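Local coordinates for protein methyl-coenzyme M reductase gamma subunit (Methermicoccus shengliensis DSM 18856, PDB 7NKG) that forms the gamma subunit of methyl-coenzyme M reductase, the nickel enzyme that releases methane from methyl-coenzyme M in the last step of methanogenesis, using factor 430, at residues E35-T38 with A39-H43; C65-R68 with E69-P73. All coordinates share one frame; numbering follows the deposited sequence.

How the interactions relate
Both interactions are local contacts within a short helix, and the helices, 34-41 and 66-70, follow each other in the chain; the centres of the two interactions are about 31 Å apart, their nearest atoms about 19 Å. Interaction 1 (35-43) is partly buried inside the gamma chain, among helix 128-140 and strands 83-90 and 193-201, and no other protein chain reaches it. Interaction 2 (65-73) stands further from the centre of the chain and is buried in contact with another protein chain. Chemically, 35-41 is regular helix, left at Gly42, with a water beyond its last turn, whereas 65-73 holds one irregular turn, capped by a cysteine sulfur, several of whose polar groups bond to the neighbouring chain.

Interaction 1. Residues E35-T38 with A39-H43; sequences EDLT and AILGH
Ala39 N bonds to Glu35 O at 2.9 Å, the first of four successive i to i+4 backbone bonds. Ile40 N to Asp36 O and Leu41 N to Leu37 O follow, and Gly42 N to Thr38 O, at 3.3 Å, is the longest of the four. At Gly42, with phi 68°, the chain leaves the helix. A water then carries the bonding one residue further: it donates to Thr38 O over 2.7 Å and accepts from His43 N over 2.8 Å. Thr38 O thus serves both Gly42 and the water at the helix end.

The apolar contact is made by Leu37 and Leu41, one turn apart. Leu37 CG is anti to its backbone N (chi1 178°), which brings its branch back beside the next turn, and Leu41 CD1 meets Leu37 CG at 4.0 Å. Ile40 CG1 is wedged between its own N and carbonyl carbon and lies 3.3 Å from Leu37 O, while Ile40 CD1 and Leu37 CD1 touch more loosely at 4.3 Å. Beyond Gly42, the His43 ring sets one face against Leu41 O, which stands 3.5 Å above the ring plane over its centre.

The polar ends are bound by other parts of the chain: Asp36 forms a salt bridge with Arg196, Thr38 OG1 bonds to Glu132 and also to Asp34 O, and His43 NE2 bonds to Tyr85 O. Leu37, Ile40 and Leu41 pack on helix 128-140, Asp36 and Ile40 touch Val198 of strand 193-201, and Leu41 reaches Val86 of strand 83-90.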
loop_
_atom_site.group_PDB
_atom_site.type_symbol
_atom_site.label_atom_id
_atom_site.label_comp_id
_atom_site.label_asym_id
_atom_site.label_seq_id
_atom_site.Cartn_x
_atom_site.Cartn_y
_atom_site.Cartn_z
ATOM N N GLU C 35 34.415 -15.517 40.328
ATOM C CA GLU C 35 33.686 -16.696 39.845
ATOM C C GLU C 35 32.203 -16.644 40.178
ATOM O O GLU C 35 31.389 -17.070 39.354
ATOM C CB GLU C 35 34.330 -17.979 40.365
ATOM C CG GLU C 35 35.624 -18.259 39.636
ATOM C CD GLU C 35 36.415 -19.449 40.111
ATOM O OE1 GLU C 35 36.130 -19.985 41.205
ATOM O OE2 GLU C 35 37.327 -19.854 39.358
ATOM N N ASP C 36 31.835 -16.089 41.351
ATOM C CA ASP C 36 30.423 -15.952 41.697
ATOM C C ASP C 36 29.767 -14.941 40.741
ATOM O O ASP C 36 28.643 -15.182 40.291
ATOM C CB ASP C 36 30.222 -15.535 43.173
ATOM C CG ASP C 36 30.317 -16.678 44.176
ATOM O OD1 ASP C 36 30.350 -17.855 43.743
ATOM O OD2 ASP C 36 30.356 -16.398 45.393
ATOM N N LEU C 37 30.485 -13.863 40.356
ATOM C CA LEU C 37 29.911 -12.896 39.407
ATOM C C LEU C 37 29.672 -13.568 38.053
ATOM O O LEU C 37 28.606 -13.412 37.448
ATOM C CB LEU C 37 30.811 -11.673 39.231
ATOM C CG LEU C 37 30.305 -10.611 38.213
ATOM C CD1 LEU C 37 28.949 -10.013 38.614
ATOM C CD2 LEU C 37 31.312 -9.495 38.068
ATOM N N THR C 38 30.655 -14.361 37.587
ATOM C CA THR C 38 30.511 -15.058 36.303
ATOM C C THR C 38 29.351 -16.042 36.355
ATOM O O THR C 38 28.583 -16.137 35.395
ATOM C CB THR C 38 31.810 -15.770 35.957
ATOM O OG1 THR C 38 32.856 -14.795 35.906
ATOM C CG2 THR C 38 31.754 -16.486 34.623
ATOM N N ALA C 39 29.205 -16.761 37.482
ATOM C CA ALA C 39 28.126 -17.731 37.623
ATOM C C ALA C 39 26.741 -17.042 37.496
ATOM O O ALA C 39 25.895 -17.518 36.736
ATOM C CB ALA C 39 28.234 -18.447 38.971
ATOM N N ILE C 40 26.514 -15.931 38.224
ATOM C CA ILE C 40 25.196 -15.277 38.199
ATOM C C ILE C 40 24.915 -14.581 36.853
ATOM O O ILE C 40 23.743 -14.503 36.467
ATOM C CB ILE C 40 24.950 -14.341 39.422
ATOM C CG1 ILE C 40 25.938 -13.143 39.422
ATOM C CG2 ILE C 40 25.071 -15.182 40.714
ATOM C CD1 ILE C 40 25.788 -12.135 40.535
ATOM N N LEU C 41 25.955 -14.164 36.097
ATOM C CA LEU C 41 25.695 -13.576 34.765
ATOM C C LEU C 41 25.286 -14.654 33.708
ATOM O O LEU C 41 24.527 -14.334 32.793
ATOM C CB LEU C 41 26.868 -12.700 34.304
ATOM C CG LEU C 41 27.246 -11.540 35.247
ATOM C CD1 LEU C 41 28.374 -10.722 34.665
ATOM C CD2 LEU C 41 26.044 -10.607 35.547
ATOM N N GLY C 42 25.710 -15.909 33.883
ATOM C CA GLY C 42 25.305 -17.020 33.023
ATOM C C GLY C 42 25.797 -17.030 31.589
ATOM O O GLY C 42 25.188 -17.696 30.748
ATOM N N HIS C 43 26.913 -16.353 31.297
ATOM C CA HIS C 43 27.446 -16.284 29.927
ATOM C C HIS C 43 28.457 -17.386 29.630
ATOM O O HIS C 43 28.617 -17.771 28.467
ATOM C CB HIS C 43 28.104 -14.926 29.694
ATOM C CG HIS C 43 27.178 -13.778 29.951
ATOM N ND1 HIS C 43 25.882 -13.783 29.466
ATOM C CD2 HIS C 43 27.388 -12.625 30.627
ATOM C CE1 HIS C 43 25.339 -12.650 29.880
ATOM N NE2 HIS C 43 26.213 -11.908 30.552
HETATM O O HOH W 1 29.095 -15.442 32.835
#

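Interaction 2. Residues C65-R68 with E69-P73; sequences CPIR and EIVEP
Ile67 and Val71 meet through their CG2 methyls, 3.8 Å apart, because Ile67 CG2 is anti to its backbone N, while Val71 CG1 is anti to the backbone N of Val71 (chi1 180°), which leaves Val71 CG2 beside that N; the two side chains run alongside each other in the same direction. Ile70 holds CG1 between its backbone N and carbonyl carbon (chi1 61°), which places CG1 3.3 Å from Pro66 O and sends CD1 across Ile67 CD1 at an oblique angle. Glu69 extends back along the turn, and its CG rests 3.3 Å from Cys65 O.

The backbone bonding is irregular. Glu69 N bonds to Cys65 O at 3.2 Å, but the next i to i+4 bond, Ile70 N to Pro66 O, is weak. Ile70 N also bonds, more closely, to Ile67 O at 3.0 Å, from well above the carbonyl plane, a bond of 3-10 type. Ile67 O also takes Val71 N at 2.9 Å, almost in line with its C=O bond, so two amides share this one oxygen.

Another protein chain covers much of this turn. Glu69 OE1 makes a salt bridge to a basic side chain of that other chain, Arg68 NH2 bonds to its backbone, and Ile67 and Val71 both pack on its apolar side chains.

At the start of the turn, Cys65 SG accepts from Arg68 N at 3.5 Å, nearly straight at 165°. This is a side-chain N-cap made by the cysteine sulfur, opening a one-turn helix that is set into a subunit interface of the multichain reductase.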
loop_
_atom_site.group_PDB
_atom_site.type_symbol
_atom_site.label_atom_id
_atom_site.label_comp_id
_atom_site.label_asym_id
_atom_site.label_seq_id
_atom_site.Cartn_x
_atom_site.Cartn_y
_atom_site.Cartn_z
ATOM N N CYS C 65 41.938 3.281 9.476
ATOM C CA CYS C 65 40.972 4.266 9.949
ATOM C C CYS C 65 41.653 5.184 10.940
ATOM O O CYS C 65 42.194 4.713 11.939
ATOM C CB CYS C 65 39.764 3.580 10.570
ATOM S SG CYS C 65 38.645 4.702 11.447
ATOM N N PRO C 66 41.583 6.507 10.718
ATOM C CA PRO C 66 42.219 7.433 11.664
ATOM C C PRO C 66 41.617 7.428 13.058
ATOM O O PRO C 66 42.311 7.776 14.005
ATOM C CB PRO C 66 42.050 8.797 11.018
ATOM C CG PRO C 66 41.100 8.641 9.919
ATOM C CD PRO C 66 40.946 7.212 9.590
ATOM N N ILE C 67 40.340 7.044 13.186
ATOM C CA ILE C 67 39.672 7.001 14.482
ATOM C C ILE C 67 40.125 5.761 15.245
ATOM O O ILE C 67 40.438 5.856 16.427
ATOM C CB ILE C 67 38.146 7.062 14.291
ATOM C CG1 ILE C 67 37.740 8.361 13.547
ATOM C CG2 ILE C 67 37.415 6.922 15.617
ATOM C CD1 ILE C 67 38.251 9.743 14.164
ATOM N N ARG C 68 40.213 4.596 14.573
ATOM C CA ARG C 68 40.727 3.381 15.222
ATOM C C ARG C 68 42.155 3.608 15.758
ATOM O O ARG C 68 42.510 3.088 16.825
ATOM C CB ARG C 68 40.730 2.208 14.252
ATOM C CG ARG C 68 39.328 1.735 13.875
ATOM C CD ARG C 68 39.369 0.315 13.355
ATOM N NE ARG C 68 38.095 -0.086 12.754
ATOM C CZ ARG C 68 37.583 -1.320 12.746
ATOM N NH1 ARG C 68 38.237 -2.331 13.321
ATOM N NH2 ARG C 68 36.416 -1.558 12.158
ATOM N N GLU C 69 42.951 4.423 15.049
ATOM C CA GLU C 69 44.323 4.724 15.455
ATOM C C GLU C 69 44.417 5.602 16.705
ATOM O O GLU C 69 45.462 5.574 17.366
ATOM C CB GLU C 69 45.065 5.402 14.300
ATOM C CG GLU C 69 45.268 4.507 13.084
ATOM C CD GLU C 69 45.836 5.225 11.878
ATOM O OE1 GLU C 69 46.542 6.241 12.073
ATOM O OE2 GLU C 69 45.566 4.776 10.740
ATOM N N ILE C 70 43.376 6.406 17.022
ATOM C CA ILE C 70 43.415 7.319 18.179
ATOM C C ILE C 70 42.435 6.924 19.302
ATOM O O ILE C 70 42.497 7.534 20.368
ATOM C CB ILE C 70 43.218 8.803 17.744
ATOM C CG1 ILE C 70 41.839 9.010 17.061
ATOM C CG2 ILE C 70 44.376 9.227 16.811
ATOM C CD1 ILE C 70 41.432 10.459 16.766
ATOM N N VAL C 71 41.544 5.938 19.086
ATOM C CA VAL C 71 40.640 5.481 20.147
ATOM C C VAL C 71 41.152 4.120 20.576
ATOM O O VAL C 71 41.101 3.164 19.798
ATOM C CB VAL C 71 39.161 5.394 19.724
ATOM C CG1 VAL C 71 38.304 4.915 20.895
ATOM C CG2 VAL C 71 38.657 6.747 19.234
ATOM N N GLU C 72 41.667 4.040 21.802
ATOM C CA GLU C 72 42.226 2.805 22.319
ATOM C C GLU C 72 41.106 1.802 22.559
ATOM O O GLU C 72 40.171 2.119 23.297
ATOM C CB GLU C 72 42.978 3.081 23.635
ATOM C CG GLU C 72 43.688 1.858 24.211
ATOM C CD GLU C 72 45.060 1.516 23.655
ATOM O OE1 GLU C 72 45.644 2.359 22.935
ATOM O OE2 GLU C 72 45.548 0.397 23.938
ATOM N N PRO C 73 41.212 0.561 22.051
ATOM C CA PRO C 73 40.189 -0.438 22.390
ATOM C C PRO C 73 40.217 -0.747 23.878
ATOM O O PRO C 73 41.276 -0.664 24.523
ATOM C CB PRO C 73 40.618 -1.688 21.612
ATOM C CG PRO C 73 41.597 -1.230 20.618
ATOM C CD PRO C 73 42.255 -0.018 21.181
#